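Local atomic coordinates of arginine kinase (Anthopleura japonica, PDB entry 4RF6), a protein that catalyses the reversible transfer of a phosphoryl group between ATP and L-arginine, giving N(omega)-phospho-L-arginine and ADP, within a chain of two tandem kinase repeats. Residues 158-161 with 162-166. Numbering follows the deposited sequence.
Sequences KVVG and VLTSL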
ATOM      1  N   LYS A 158      25.204   1.861  21.313  1.00 25.79           N
ATOM      2  CA  LYS A 158      24.436   2.921  21.958  1.00 28.19           C
ATOM      3  C   LYS A 158      23.075   3.081  21.303  1.00 27.11           C
ATOM      4  O   LYS A 158      22.064   3.225  21.990  1.00 28.35           O
ATOM      5  CB  LYS A 158      25.195   4.249  21.914  1.00 30.01           C
ATOM      6  CG  LYS A 158      26.171   4.423  23.066  1.00 33.85           C
ATOM      7  CD  LYS A 158      27.429   5.154  22.637  1.00 35.69           C
ATOM      8  CE  LYS A 158      27.349   6.647  22.895  1.00 35.93           C
ATOM      9  NZ  LYS A 158      28.680   7.165  23.354  1.00 34.92           N
ATOM     10  N   VAL A 159      23.057   3.051  19.973  1.00 23.28           N
ATOM     11  CA  VAL A 159      21.818   3.237  19.224  1.00 21.54           C
ATOM     12  C   VAL A 159      20.838   2.106  19.506  1.00 22.45           C
ATOM     13  O   VAL A 159      19.671   2.351  19.828  1.00 22.55           O
ATOM     14  CB  VAL A 159      22.080   3.363  17.708  1.00 20.72           C
ATOM     15  CG1 VAL A 159      20.780   3.247  16.927  1.00 19.44           C
ATOM     16  CG2 VAL A 159      22.759   4.687  17.400  1.00 17.62           C
ATOM     17  N   VAL A 160      21.319   0.871  19.391  1.00 22.79           N
ATOM     18  CA  VAL A 160      20.485  -0.310  19.630  1.00 27.83           C
ATOM     19  C   VAL A 160      19.852  -0.282  21.026  1.00 30.58           C
ATOM     20  O   VAL A 160      18.673  -0.619  21.193  1.00 30.85           O
ATOM     21  CB  VAL A 160      21.271  -1.617  19.409  1.00 28.79           C
ATOM     22  CG1 VAL A 160      20.480  -2.823  19.891  1.00 31.18           C
ATOM     23  CG2 VAL A 160      21.623  -1.775  17.933  1.00 28.69           C
ATOM     24  N   GLY A 161      20.629   0.150  22.017  1.00 30.53           N
ATOM     25  CA  GLY A 161      20.132   0.304  23.375  1.00 29.37           C
ATOM     26  C   GLY A 161      18.925   1.221  23.476  1.00 29.77           C
ATOM     27  O   GLY A 161      18.002   0.960  24.253  1.00 28.22           O
ATOM     28  N   VAL A 162      18.931   2.301  22.699  1.00 28.23           N
ATOM     29  CA  VAL A 162      17.794   3.212  22.666  1.00 29.82           C
ATOM     30  C   VAL A 162      16.652   2.598  21.865  1.00 30.42           C
ATOM     31  O   VAL A 162      15.501   2.598  22.305  1.00 31.27           O
ATOM     32  CB  VAL A 162      18.162   4.581  22.057  1.00 27.65           C
ATOM     33  CG1 VAL A 162      16.916   5.416  21.843  1.00 26.52           C
ATOM     34  CG2 VAL A 162      19.134   5.323  22.949  1.00 26.33           C
ATOM     35  N   LEU A 163      16.978   2.068  20.689  1.00 26.92           N
ATOM     36  CA  LEU A 163      15.958   1.532  19.793  1.00 27.40           C
ATOM     37  C   LEU A 163      15.157   0.395  20.427  1.00 26.30           C
ATOM     38  O   LEU A 163      13.929   0.393  20.365  1.00 24.94           O
ATOM     39  CB  LEU A 163      16.570   1.090  18.457  1.00 25.66           C
ATOM     40  CG  LEU A 163      17.114   2.198  17.553  1.00 24.96           C
ATOM     41  CD1 LEU A 163      17.587   1.642  16.217  1.00 22.12           C
ATOM     42  CD2 LEU A 163      16.076   3.290  17.337  1.00 25.84           C
ATOM     43  N   THR A 164      15.849  -0.558  21.049  1.00 24.30           N
ATOM     44  CA  THR A 164      15.176  -1.683  21.701  1.00 24.93           C
ATOM     45  C   THR A 164      14.426  -1.283  22.981  1.00 27.91           C
ATOM     46  O   THR A 164      13.773  -2.118  23.613  1.00 31.30           O
ATOM     47  CB  THR A 164      16.148  -2.858  21.989  1.00 28.87           C
ATOM     48  OG1 THR A 164      17.299  -2.378  22.693  1.00 30.43           O
ATOM     49  CG2 THR A 164      16.598  -3.513  20.692  1.00 26.28           C
ATOM     50  N   SER A 165      14.509  -0.008  23.350  1.00 29.04           N
ATOM     51  CA  SER A 165      13.777   0.500  24.508  1.00 34.39           C
ATOM     52  C   SER A 165      12.431   1.093  24.087  1.00 36.25           C
ATOM     53  O   SER A 165      11.542   1.294  24.915  1.00 37.29           O
ATOM     54  CB  SER A 165      14.597   1.563  25.245  1.00 36.94           C
ATOM     55  OG  SER A 165      14.426   2.843  24.656  1.00 38.73           O
ATOM     56  N   LEU A 166      12.293   1.364  22.792  1.00 34.60           N
ATOM     57  CA  LEU A 166      11.095   1.996  22.244  1.00 33.60           C
ATOM     58  C   LEU A 166       9.833   1.181  22.521  1.00 32.06           C
ATOM     59  O   LEU A 166       9.857  -0.050  22.454  1.00 30.42           O
ATOM     60  CB  LEU A 166      11.257   2.204  20.735  1.00 34.06           C
ATOM     61  CG  LEU A 166      12.382   3.131  20.279  1.00 32.11           C
ATOM     62  CD1 LEU A 166      12.540   3.105  18.763  1.00 32.05           C
ATOM     63  CD2 LEU A 166      12.131   4.545  20.761  1.00 32.50           C
TER
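The C-terminal end of helix 149-163 is where Val159 and Val160 meet Leu163 and Thr164. Two i to i+4 backbone bonds establish the helical link: Leu163 N donates to Val159 O at 2.8 Å, and Thr164 N reaches Val160 O at 2.8 Å. Val160 O is gripped twice, because Thr164 OG1 also donates to it at 2.7 Å, tilted 34° out of the carbonyl plane. A chi1 of 52° folds this hydroxyl back toward the preceding turn, while Thr164 CG2 lies 4.0 Å from Val160 CG1. On the buried side, Val159 and Leu163 run side by side, with Val159 CG1 3.6 Å from Leu163 CD1; Val159 also touches Leu229 and Leu163 touches Tyr218, so this face packs on the antiparallel sheet. Val162 instead contacts Glu259, Ile260 and Lys263 of helix 246-264. Just past the helix end, Ser165 gives both its N and its OG to Val162 O, OG at 2.6 Å along a lone pair within the plane of the carbonyl group. Leu166 N bonds Leu163 O in a type I beta turn, which follows a helix C-terminus where two carbonyls, those of Val160 and Val162, each take a backbone N-H and a side-chain hydroxyl.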